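Type I polyketide synthase PikAII (Streptomyces venezuelae, PDB 3QP9) contains a C2-type ketoreductase of a modular polyketide synthase, with a Rossmann fold, which probably epimerizes rather than reduces its carrier-bound substrate. Local coordinates at residues E261-E266 with L347-T352; A267-A272 with A304-E309; R332-V337 with H341-V346; V396-S401 with T473-A478. One frame throughout, in Å; residues are numbered along the deposited sequence.

Contact 1 (E261-E266 with L347-T352); sequences EPAAAE and LHLPPT
A small apolar contact joins the first turn of helix 262-274 to Leu349, just past the end of strand 343-348, in the Rossmann fold of the ketoreductase. One methyl of Leu349 does the touching: CD2 lies 3.7 Å from Ala263 CB and 3.8 Å from Ala264 CB, and it also meets the backbone, with Ala264 N 3.7 Å away. The leucine's CG stands beside its own backbone nitrogen (chi1 -67°), which turns the branch toward the helix. Alanine suits the facing positions because a lone CB lets the two chains come close, with the CA atoms of Ala264 and Leu349 6.8 Å apart. Ala264 N is already hydrogen-bonded to the carbonyl oxygen of the N-cap residue Glu261, which also receives Ala265 N. In related reductases the turn leading into this helix is glycine-rich and accommodates the cofactor's phosphates; here Glu261 stands at the N-cap and Pro262 opens the helix, consistent with a departure from that pattern. Around the contact, Phe400 touches Leu349 and Trp444 touches Ala263. Since no hydrogen bond spans the two segments, their attraction rests on dispersion and on the burial of methyl groups, which reward close approach but impose little direction.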
loop_
_atom_site.group_PDB
_atom_site.type_symbol
_atom_site.label_atom_id
_atom_site.label_comp_id
_atom_site.label_asym_id
_atom_site.label_seq_id
_atom_site.Cartn_x
_atom_site.Cartn_y
_atom_site.Cartn_z
ATOM N N GLU A 261 -7.646 -18.469 10.866
ATOM C CA GLU A 261 -6.297 -18.011 11.325
ATOM C C GLU A 261 -6.265 -17.495 12.770
ATOM O O GLU A 261 -7.253 -16.939 13.261
ATOM C CB GLU A 261 -5.709 -16.926 10.392
ATOM C CG GLU A 261 -5.539 -17.330 8.906
ATOM C CD GLU A 261 -4.553 -18.491 8.684
ATOM O OE1 GLU A 261 -3.557 -18.594 9.441
ATOM O OE2 GLU A 261 -4.778 -19.296 7.735
ATOM N N PRO A 262 -5.119 -17.659 13.454
ATOM C CA PRO A 262 -5.086 -17.275 14.897
ATOM C C PRO A 262 -5.395 -15.813 15.193
ATOM O O PRO A 262 -6.045 -15.518 16.208
ATOM C CB PRO A 262 -3.632 -17.602 15.314
ATOM C CG PRO A 262 -3.264 -18.781 14.423
ATOM C CD PRO A 262 -3.935 -18.462 13.068
ATOM N N ALA A 263 -4.928 -14.907 14.338
ATOM C CA ALA A 263 -5.218 -13.472 14.564
ATOM C C ALA A 263 -6.696 -13.205 14.614
ATOM O O ALA A 263 -7.155 -12.436 15.424
ATOM C CB ALA A 263 -4.530 -12.587 13.531
ATOM N N ALA A 264 -7.436 -13.884 13.763
ATOM C CA ALA A 264 -8.810 -13.592 13.501
ATOM C C ALA A 264 -9.673 -14.241 14.570
ATOM O O ALA A 264 -10.612 -13.612 15.087
ATOM C CB ALA A 264 -9.204 -14.075 12.108
ATOM N N ALA A 265 -9.310 -15.466 14.936
ATOM C CA ALA A 265 -9.836 -16.079 16.188
ATOM C C ALA A 265 -9.706 -15.253 17.482
ATOM O O ALA A 265 -10.703 -15.111 18.257
ATOM C CB ALA A 265 -9.262 -17.573 16.396
ATOM N N GLU A 266 -8.507 -14.752 17.777
ATOM C CA GLU A 266 -8.327 -13.851 18.914
ATOM C C GLU A 266 -9.165 -12.623 18.840
ATOM O O GLU A 266 -9.717 -12.168 19.883
ATOM C CB GLU A 266 -6.843 -13.493 19.184
ATOM C CG GLU A 266 -6.017 -14.733 19.756
ATOM C CD GLU A 266 -6.608 -15.256 21.093
ATOM O OE1 GLU A 266 -7.113 -14.468 21.921
ATOM O OE2 GLU A 266 -6.657 -16.484 21.263
ATOM N N LEU A 347 -14.041 -6.906 10.292
ATOM C CA LEU A 347 -12.645 -7.046 10.522
ATOM C C LEU A 347 -12.131 -7.922 9.417
ATOM O O LEU A 347 -12.402 -9.109 9.395
ATOM C CB LEU A 347 -12.194 -7.636 11.903
ATOM C CG LEU A 347 -12.754 -6.818 13.069
ATOM C CD1 LEU A 347 -12.121 -7.336 14.420
ATOM C CD2 LEU A 347 -12.390 -5.354 12.910
ATOM N N HIS A 348 -11.451 -7.296 8.467
ATOM C CA HIS A 348 -10.980 -8.031 7.301
ATOM C C HIS A 348 -9.522 -8.450 7.369
ATOM O O HIS A 348 -8.667 -7.587 7.320
ATOM C CB HIS A 348 -11.304 -7.319 5.965
ATOM C CG HIS A 348 -10.948 -8.161 4.765
ATOM N ND1 HIS A 348 -10.245 -7.668 3.682
ATOM C CD2 HIS A 348 -11.184 -9.468 4.497
ATOM C CE1 HIS A 348 -10.078 -8.634 2.787
ATOM N NE2 HIS A 348 -10.628 -9.746 3.264
ATOM N N LEU A 349 -9.250 -9.762 7.442
ATOM C CA LEU A 349 -7.891 -10.281 7.646
ATOM C C LEU A 349 -7.552 -11.157 6.457
ATOM O O LEU A 349 -7.809 -12.359 6.495
ATOM C CB LEU A 349 -7.730 -11.067 8.968
ATOM C CG LEU A 349 -7.869 -10.226 10.243
ATOM C CD1 LEU A 349 -9.368 -9.983 10.593
ATOM C CD2 LEU A 349 -7.113 -10.959 11.452
ATOM N N PRO A 350 -7.053 -10.542 5.367
ATOM C CA PRO A 350 -6.736 -11.329 4.186
ATOM C C PRO A 350 -5.591 -12.265 4.416
ATOM O O PRO A 350 -4.756 -12.024 5.293
ATOM C CB PRO A 350 -6.384 -10.279 3.126
ATOM C CG PRO A 350 -5.990 -9.060 3.883
ATOM C CD PRO A 350 -6.941 -9.088 5.084
ATOM N N PRO A 351 -5.556 -13.341 3.627
ATOM C CA PRO A 351 -4.551 -14.380 3.858
ATOM C C PRO A 351 -3.131 -13.884 3.687
ATOM O O PRO A 351 -2.835 -12.901 2.968
ATOM C CB PRO A 351 -4.970 -15.527 2.881
ATOM C CG PRO A 351 -5.760 -14.888 1.832
ATOM C CD PRO A 351 -6.485 -13.700 2.528
ATOM N N THR A 352 -2.233 -14.547 4.375
ATOM C CA THR A 352 -0.844 -14.246 4.191
ATOM C C THR A 352 -0.427 -14.747 2.786
ATOM O O THR A 352 -1.076 -15.590 2.187
ATOM C CB THR A 352 -0.039 -14.673 5.441
ATOM O OG1 THR A 352 1.013 -13.718 5.675
ATOM C CG2 THR A 352 0.474 -16.035 5.306
#

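Contact 2 (A267-A272 with A304-E309)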
loop_
_atom_site.group_PDB
_atom_site.type_symbol
_atom_site.label_atom_id
_atom_site.label_comp_id
_atom_site.label_asym_id
_atom_site.label_seq_id
_atom_site.Cartn_x
_atom_site.Cartn_y
_atom_site.Cartn_z
ATOM N N ALA A 267 -9.264 -12.034 17.633
ATOM C CA ALA A 267 -10.122 -10.830 17.461
ATOM C C ALA A 267 -11.569 -11.106 17.790
ATOM O O ALA A 267 -12.264 -10.342 18.477
ATOM C CB ALA A 267 -9.995 -10.328 16.039
ATOM N N ALA A 268 -12.076 -12.212 17.294
ATOM C CA ALA A 268 -13.432 -12.620 17.635
ATOM C C ALA A 268 -13.604 -12.968 19.116
ATOM O O ALA A 268 -14.621 -12.581 19.701
ATOM C CB ALA A 268 -13.866 -13.820 16.696
ATOM N N ARG A 269 -12.615 -13.617 19.751
ATOM C CA ARG A 269 -12.657 -13.842 21.204
ATOM C C ARG A 269 -12.718 -12.510 21.928
ATOM O O ARG A 269 -13.489 -12.336 22.864
ATOM C CB ARG A 269 -11.464 -14.612 21.780
ATOM C CG ARG A 269 -11.289 -15.994 21.214
ATOM C CD ARG A 269 -10.123 -16.709 21.902
ATOM N NE ARG A 269 -10.227 -18.093 21.520
ATOM C CZ ARG A 269 -9.472 -18.715 20.624
ATOM N NH1 ARG A 269 -9.730 -19.972 20.418
ATOM N NH2 ARG A 269 -8.497 -18.089 19.975
ATOM N N ARG A 270 -11.892 -11.577 21.486
ATOM C CA ARG A 270 -11.896 -10.259 22.117
ATOM C C ARG A 270 -13.210 -9.574 21.953
ATOM O O ARG A 270 -13.691 -8.898 22.898
ATOM C CB ARG A 270 -10.741 -9.375 21.596
ATOM C CG ARG A 270 -10.716 -7.965 22.078
ATOM C CD ARG A 270 -10.454 -7.870 23.588
ATOM N NE ARG A 270 -9.080 -8.252 23.877
ATOM C CZ ARG A 270 -8.043 -7.392 23.928
ATOM N NH1 ARG A 270 -6.847 -7.876 24.204
ATOM N NH2 ARG A 270 -8.216 -6.087 23.780
ATOM N N LEU A 271 -13.803 -9.617 20.752
ATOM C CA LEU A 271 -15.117 -8.940 20.577
ATOM C C LEU A 271 -16.173 -9.547 21.496
ATOM O O LEU A 271 -16.938 -8.862 22.199
ATOM C CB LEU A 271 -15.532 -9.102 19.099
ATOM C CG LEU A 271 -14.755 -8.204 18.118
ATOM C CD1 LEU A 271 -14.812 -8.674 16.698
ATOM C CD2 LEU A 271 -15.461 -6.873 18.208
ATOM N N ALA A 272 -16.157 -10.846 21.610
ATOM C CA ALA A 272 -17.127 -11.487 22.545
ATOM C C ALA A 272 -16.878 -11.047 23.975
ATOM O O ALA A 272 -17.829 -10.646 24.700
ATOM C CB ALA A 272 -16.966 -12.942 22.464
ATOM N N ALA A 304 -16.330 -25.632 14.856
ATOM C CA ALA A 304 -17.250 -25.944 15.972
ATOM C C ALA A 304 -16.731 -25.567 17.351
ATOM O O ALA A 304 -17.483 -24.964 18.115
ATOM C CB ALA A 304 -17.720 -27.433 15.967
ATOM N N GLY A 305 -15.478 -25.954 17.660
ATOM C CA GLY A 305 -14.812 -25.576 18.931
ATOM C C GLY A 305 -14.968 -24.080 19.240
ATOM O O GLY A 305 -15.434 -23.690 20.292
ATOM N N LEU A 306 -14.623 -23.260 18.266
ATOM C CA LEU A 306 -14.558 -21.821 18.424
ATOM C C LEU A 306 -15.958 -21.244 18.669
ATOM O O LEU A 306 -16.142 -20.414 19.563
ATOM C CB LEU A 306 -13.998 -21.212 17.127
ATOM C CG LEU A 306 -13.235 -19.879 17.223
ATOM C CD1 LEU A 306 -13.531 -19.005 16.035
ATOM C CD2 LEU A 306 -13.143 -19.137 18.622
ATOM N N VAL A 307 -16.926 -21.695 17.900
ATOM C CA VAL A 307 -18.344 -21.295 18.090
ATOM C C VAL A 307 -18.906 -21.614 19.487
ATOM O O VAL A 307 -19.641 -20.755 20.126
ATOM C CB VAL A 307 -19.295 -21.982 17.067
ATOM C CG1 VAL A 307 -20.780 -21.648 17.421
ATOM C CG2 VAL A 307 -18.959 -21.530 15.605
ATOM N N ALA A 308 -18.575 -22.803 19.966
ATOM C CA ALA A 308 -19.023 -23.207 21.307
ATOM C C ALA A 308 -18.349 -22.285 22.355
ATOM O O ALA A 308 -19.037 -21.766 23.245
ATOM C CB ALA A 308 -18.785 -24.633 21.564
ATOM N N GLU A 309 -17.081 -21.997 22.144
ATOM C CA GLU A 309 -16.250 -21.107 23.000
ATOM C C GLU A 309 -16.820 -19.667 23.031
ATOM O O GLU A 309 -17.042 -19.081 24.111
ATOM C CB GLU A 309 -14.763 -21.147 22.607
ATOM C CG GLU A 309 -13.857 -20.336 23.614
ATOM C CD GLU A 309 -12.465 -20.031 23.054
ATOM O OE1 GLU A 309 -11.732 -19.234 23.686
ATOM O OE2 GLU A 309 -12.087 -20.594 21.999
#
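Arg269 reaches Glu309 and Leu306 from helix 262-274 to helix 304-313, two neighbouring helices on one face of the Rossmann sheet, where Ala268 and Leu306 both rest on Leu281 of strand 278-283. From CB the arginine leaves with CG beside the backbone nitrogen (chi1 -60°) and then runs extended to NE, long enough to bridge the gap between helices. Arg269 CG only skirts the carboxylate, 4.1 Å from Glu309 OE1, and Arg269 CD comes closer, at 3.5 Å from the same oxygen. Arg269 NE makes the first bond of the salt bridge, 2.9 Å to Glu309 OE1, short but tilted from both planes, and a weak second one to OE2. CZ leads on to two terminal nitrogens with different partners: NH1 turns to Glu309, whereas NH2 is held by Glu266, one turn back in the same helix. The cation thus lies between two carboxylates, so its positive charge is probably shared between the two. Over one face of the guanidinium sits Leu306 CD2, 3.9 Å from Arg269 NH1, an apolar partner suited to the poorly hydrated face, while the N-H groups at the edge meet the carboxylates. Glu309 arrives fully extended, crossing the arginine at about a right angle, with the two flat groups 35° apart. At the far corner of the grip Arg269 NH1 lies 2.9 Å from Glu309 OE2, meeting its syn lone pair with an N-H...O angle of 158°.

Contact 3 (R332-V337 with H341-V346); sequences RLLAGV and HPLSAV
Val337 CG1 presses against the backbone of 341-343 rather than against a side chain. Val337 CG1 is 3.3 Å from His341 O and 3.6 Å from Leu343 N, with Pro342 C between them at 4.0 Å. This methyl is set opposite the valine's own nitrogen (chi1 177°), an orientation that carries it onto this bend of chain, and it stays more distant from Leu343 CB. A second patch lies alongside: Leu334 CD2 meets Leu343 CD1 at 3.9 Å, one branch tip against another, the two side chains slanting past each other. Branched aliphatic residues suit these places because they fill the angle between a helix and the start of a strand without needing polar partners. The arrangement belongs to the crossover of the Rossmann fold, in which helix 327-335 returns the chain from the edge strand 316-321 to strand 343-348, beside strand 253-256, the first of this Rossmann unit. Beyond this shell, Leu383 and Leu384 of helix 363-386 pack against Leu334, and Leu384 also reaches Leu343. Thr253 and Leu280, from strands 253-256 and 278-283, back Val337, and Thr253 OG1 gives His341 O, the carbonyl under the methyl, a hydrogen bond. His341 itself is positioned by a bond from ND1 to the carbonyl of Asp251, and its ring stacks on that of His278.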
loop_
_atom_site.group_PDB
_atom_site.type_symbol
_atom_site.label_atom_id
_atom_site.label_comp_id
_atom_site.label_asym_id
_atom_site.label_seq_id
_atom_site.Cartn_x
_atom_site.Cartn_y
_atom_site.Cartn_z
ATOM N N ARG A 332 -23.472 -12.406 -1.256
ATOM C CA ARG A 332 -24.238 -13.465 -0.554
ATOM C C ARG A 332 -23.997 -13.380 0.933
ATOM O O ARG A 332 -24.948 -13.459 1.726
ATOM C CB ARG A 332 -23.715 -14.843 -0.949
ATOM C CG ARG A 332 -24.685 -15.867 -1.438
ATOM C CD ARG A 332 -24.912 -15.671 -2.921
ATOM N NE ARG A 332 -24.793 -16.877 -3.757
ATOM C CZ ARG A 332 -23.687 -17.273 -4.426
ATOM N NH1 ARG A 332 -23.722 -18.355 -5.194
ATOM N NH2 ARG A 332 -22.520 -16.635 -4.341
ATOM N N LEU A 333 -22.717 -13.277 1.293
ATOM C CA LEU A 333 -22.309 -13.218 2.686
ATOM C C LEU A 333 -23.063 -12.096 3.330
ATOM O O LEU A 333 -23.741 -12.330 4.364
ATOM C CB LEU A 333 -20.830 -13.007 2.830
ATOM C CG LEU A 333 -20.235 -12.598 4.187
ATOM C CD1 LEU A 333 -20.364 -13.733 5.116
ATOM C CD2 LEU A 333 -18.764 -12.453 3.894
ATOM N N LEU A 334 -22.966 -10.900 2.738
ATOM C CA LEU A 334 -23.583 -9.702 3.367
ATOM C C LEU A 334 -25.073 -9.775 3.460
ATOM O O LEU A 334 -25.661 -9.282 4.438
ATOM C CB LEU A 334 -23.171 -8.414 2.656
ATOM C CG LEU A 334 -21.662 -8.140 2.702
ATOM C CD1 LEU A 334 -21.266 -7.195 1.571
ATOM C CD2 LEU A 334 -21.308 -7.601 4.102
ATOM N N ALA A 335 -25.705 -10.333 2.423
ATOM C CA ALA A 335 -27.168 -10.424 2.371
ATOM C C ALA A 335 -27.685 -11.391 3.449
ATOM O O ALA A 335 -28.814 -11.262 3.892
ATOM C CB ALA A 335 -27.618 -10.900 0.995
ATOM N N GLY A 336 -26.827 -12.337 3.856
ATOM C CA GLY A 336 -27.149 -13.321 4.893
ATOM C C GLY A 336 -27.227 -12.770 6.325
ATOM O O GLY A 336 -27.698 -13.473 7.238
ATOM N N VAL A 337 -26.726 -11.551 6.552
ATOM C CA VAL A 337 -26.752 -10.949 7.896
ATOM C C VAL A 337 -28.243 -10.650 8.232
ATOM O O VAL A 337 -29.024 -10.132 7.428
ATOM C CB VAL A 337 -25.866 -9.655 8.020
ATOM C CG1 VAL A 337 -25.969 -9.003 9.384
ATOM C CG2 VAL A 337 -24.414 -9.942 7.718
ATOM N N HIS A 341 -30.187 -7.989 13.544
ATOM C CA HIS A 341 -28.834 -7.648 13.948
ATOM C C HIS A 341 -27.968 -7.104 12.754
ATOM O O HIS A 341 -27.079 -7.800 12.266
ATOM C CB HIS A 341 -28.194 -8.852 14.699
ATOM C CG HIS A 341 -29.106 -9.374 15.803
ATOM N ND1 HIS A 341 -29.368 -8.630 16.928
ATOM C CD2 HIS A 341 -29.959 -10.436 15.849
ATOM C CE1 HIS A 341 -30.277 -9.262 17.675
ATOM N NE2 HIS A 341 -30.641 -10.373 17.055
ATOM N N PRO A 342 -28.244 -5.881 12.315
ATOM C CA PRO A 342 -27.552 -5.550 11.022
ATOM C C PRO A 342 -26.036 -5.467 11.166
ATOM O O PRO A 342 -25.516 -5.279 12.271
ATOM C CB PRO A 342 -28.106 -4.170 10.637
ATOM C CG PRO A 342 -29.203 -3.885 11.603
ATOM C CD PRO A 342 -29.185 -4.831 12.754
ATOM N N LEU A 343 -25.352 -5.557 10.035
ATOM C CA LEU A 343 -23.919 -5.387 10.024
ATOM C C LEU A 343 -23.436 -4.054 10.736
ATOM O O LEU A 343 -23.835 -2.966 10.362
ATOM C CB LEU A 343 -23.471 -5.477 8.554
ATOM C CG LEU A 343 -22.177 -6.107 8.101
ATOM C CD1 LEU A 343 -21.439 -5.161 7.132
ATOM C CD2 LEU A 343 -21.331 -6.512 9.235
ATOM N N SER A 344 -22.598 -4.196 11.764
ATOM C CA SER A 344 -22.067 -3.108 12.592
ATOM C C SER A 344 -20.569 -2.851 12.246
ATOM O O SER A 344 -20.100 -1.709 12.276
ATOM C CB SER A 344 -22.162 -3.506 14.067
ATOM O OG SER A 344 -21.709 -2.498 14.874
ATOM N N ALA A 345 -19.804 -3.905 11.981
ATOM C CA ALA A 345 -18.402 -3.731 11.715
ATOM C C ALA A 345 -17.851 -4.932 11.002
ATOM O O ALA A 345 -18.325 -6.049 11.189
ATOM C CB ALA A 345 -17.576 -3.424 13.029
ATOM N N VAL A 346 -16.825 -4.705 10.205
ATOM C CA VAL A 346 -16.133 -5.784 9.514
ATOM C C VAL A 346 -14.614 -5.761 9.857
ATOM O O VAL A 346 -13.985 -4.664 9.757
ATOM C CB VAL A 346 -16.333 -5.637 7.952
ATOM C CG1 VAL A 346 -15.506 -6.690 7.215
ATOM C CG2 VAL A 346 -17.695 -5.845 7.600
#

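Contact 4 (V396-S401 with T473-A478)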
loop_
_atom_site.group_PDB
_atom_site.type_symbol
_atom_site.label_atom_id
_atom_site.label_comp_id
_atom_site.label_asym_id
_atom_site.label_seq_id
_atom_site.Cartn_x
_atom_site.Cartn_y
_atom_site.Cartn_z
ATOM N N VAL A 396 -18.383 0.022 10.113
ATOM C CA VAL A 396 -16.954 0.241 10.045
ATOM C C VAL A 396 -16.257 -0.942 9.294
ATOM O O VAL A 396 -16.444 -2.136 9.650
ATOM C CB VAL A 396 -16.429 0.334 11.532
ATOM C CG1 VAL A 396 -15.087 -0.383 11.772
ATOM C CG2 VAL A 396 -16.566 1.766 12.118
ATOM N N LEU A 397 -15.412 -0.626 8.330
ATOM C CA LEU A 397 -14.673 -1.610 7.606
ATOM C C LEU A 397 -13.189 -1.426 7.943
ATOM O O LEU A 397 -12.588 -0.349 7.624
ATOM C CB LEU A 397 -14.909 -1.452 6.110
ATOM C CG LEU A 397 -14.025 -2.366 5.204
ATOM C CD1 LEU A 397 -14.273 -3.925 5.321
ATOM C CD2 LEU A 397 -14.271 -1.982 3.770
ATOM N N VAL A 398 -12.633 -2.418 8.641
ATOM C CA VAL A 398 -11.341 -2.383 9.132
ATOM C C VAL A 398 -10.505 -3.348 8.339
ATOM O O VAL A 398 -10.727 -4.569 8.345
ATOM C CB VAL A 398 -11.285 -2.777 10.655
ATOM C CG1 VAL A 398 -9.860 -2.646 11.177
ATOM C CG2 VAL A 398 -12.266 -1.919 11.410
ATOM N N LEU A 399 -9.536 -2.794 7.601
ATOM C CA LEU A 399 -8.541 -3.583 6.813
ATOM C C LEU A 399 -7.234 -3.814 7.533
ATOM O O LEU A 399 -6.576 -2.862 8.087
ATOM C CB LEU A 399 -8.282 -2.784 5.509
ATOM C CG LEU A 399 -9.574 -2.313 4.832
ATOM C CD1 LEU A 399 -9.252 -1.530 3.436
ATOM C CD2 LEU A 399 -10.481 -3.538 4.504
ATOM N N PHE A 400 -6.808 -5.065 7.542
ATOM C CA PHE A 400 -5.499 -5.426 8.098
ATOM C C PHE A 400 -4.457 -5.344 6.986
ATOM O O PHE A 400 -4.420 -6.188 6.115
ATOM C CB PHE A 400 -5.538 -6.855 8.729
ATOM C CG PHE A 400 -6.086 -6.878 10.153
ATOM C CD1 PHE A 400 -7.174 -6.125 10.512
ATOM C CD2 PHE A 400 -5.488 -7.671 11.144
ATOM C CE1 PHE A 400 -7.653 -6.157 11.825
ATOM C CE2 PHE A 400 -5.961 -7.681 12.474
ATOM C CZ PHE A 400 -6.997 -6.949 12.828
ATOM N N SER A 401 -3.603 -4.302 7.071
ATOM C CA SER A 401 -2.532 -4.092 6.151
ATOM C C SER A 401 -1.223 -4.402 6.893
ATOM O O SER A 401 -1.210 -5.085 7.940
ATOM C CB SER A 401 -2.636 -2.629 5.665
ATOM O OG SER A 401 -1.532 -2.153 4.898
ATOM N N THR A 473 -5.637 -4.679 21.770
ATOM C CA THR A 473 -5.946 -3.479 22.549
ATOM C C THR A 473 -5.528 -2.235 21.737
ATOM O O THR A 473 -6.235 -1.258 21.722
ATOM C CB THR A 473 -5.249 -3.533 23.953
ATOM O OG1 THR A 473 -5.751 -4.664 24.649
ATOM C CG2 THR A 473 -5.569 -2.260 24.802
ATOM N N ALA A 474 -4.392 -2.306 21.034
ATOM C CA ALA A 474 -3.952 -1.172 20.220
ATOM C C ALA A 474 -4.964 -0.928 19.105
ATOM O O ALA A 474 -5.297 0.207 18.795
ATOM C CB ALA A 474 -2.570 -1.451 19.662
ATOM N N LEU A 475 -5.524 -2.011 18.563
ATOM C CA LEU A 475 -6.535 -1.897 17.485
ATOM C C LEU A 475 -7.765 -1.179 18.020
ATOM O O LEU A 475 -8.280 -0.235 17.415
ATOM C CB LEU A 475 -6.890 -3.315 17.023
ATOM C CG LEU A 475 -8.000 -3.312 15.950
ATOM C CD1 LEU A 475 -7.665 -2.559 14.630
ATOM C CD2 LEU A 475 -8.262 -4.821 15.701
ATOM N N ASP A 476 -8.258 -1.640 19.182
ATOM C CA ASP A 476 -9.422 -1.008 19.791
ATOM C C ASP A 476 -9.204 0.520 20.078
ATOM O O ASP A 476 -10.149 1.330 19.873
ATOM C CB ASP A 476 -9.769 -1.751 21.100
ATOM C CG ASP A 476 -10.986 -1.149 21.793
ATOM O OD1 ASP A 476 -10.810 -0.445 22.786
ATOM O OD2 ASP A 476 -12.105 -1.260 21.271
ATOM N N THR A 477 -8.050 0.880 20.675
ATOM C CA THR A 477 -7.736 2.295 20.929
ATOM C C THR A 477 -7.832 3.096 19.612
ATOM O O THR A 477 -8.524 4.151 19.573
ATOM C CB THR A 477 -6.362 2.386 21.595
ATOM O OG1 THR A 477 -6.445 1.698 22.852
ATOM C CG2 THR A 477 -5.910 3.815 21.864
ATOM N N ALA A 478 -7.233 2.581 18.525
ATOM C CA ALA A 478 -7.267 3.290 17.260
ATOM C C ALA A 478 -8.648 3.447 16.722
ATOM O O ALA A 478 -8.970 4.545 16.235
ATOM C CB ALA A 478 -6.361 2.575 16.134
#
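Helix 468-481 packs on one face of the Rossmann sheet, and Leu475 is the side chain it sends down to strand 396-402. Its fork spans two strand residues. Leu475 CD1 touches Val398 CG1 at 4.1 Å, while Leu475 CD2 approaches the ring of the phenylalanine, 3.8 Å from Phe400 CZ and 4.1 Å from Phe400 CE1. Leucine fits because its two methyls diverge; with CG opposite the backbone nitrogen (chi1 177°) the branch point is carried away from the helix and toward the strand, so each methyl can find its own partner. Val398 offers CG1, the methyl opposite its own nitrogen, and meets the leucine at a slant. Phe400 instead lies across it at about a right angle, with the far end of the ring making the touch. The backbones stay well apart, 9.6 Å between Val398 CA and Leu475 CA, a gap bridged by side chains. Val398 and Phe400 are two residues apart, so the alternation of a strand puts both on this face of the sheet, Val398 pointing at the helix and Phe400 reaching it with the end of its ring, whereas Leu399 points the other way to pack on Leu422 and Leu425 of helix 413-426. This is the three-layer alpha/beta/alpha build of the Rossmann fold, with strand 396-402 part of the middle, sheet layer. Next door in the sheet, Val439 and Trp441 of strand 435-441 also touch Leu475, and the rings of Trp441 and Phe400 meet with planes at about 45°. The helix is tied further by Asp476, whose OD2 accepts a hydrogen bond from Trp247 NE1.

In the fold
All four contacts lie on the same side of the chain's centre, their own centres about 12 to 18 Å apart. Along the chain, contacts 2 and 3 are nested in the loop closed by contact 1, and contact 4 follows. Helix 262-274 serves contacts 1 and 2, and strand 343-348 serves contacts 1 and 3. That strand is paired with strand 396-402 of contact 4, through probable backbone hydrogen bonds such as Val346 N to Val396 O and His348 N to Val398 O. Contact 2 also reaches contact 4 through Arg270 NH2 and Thr473 OG1. Together they place helices on both faces of the central parallel strands, the framework of this ketoreductase.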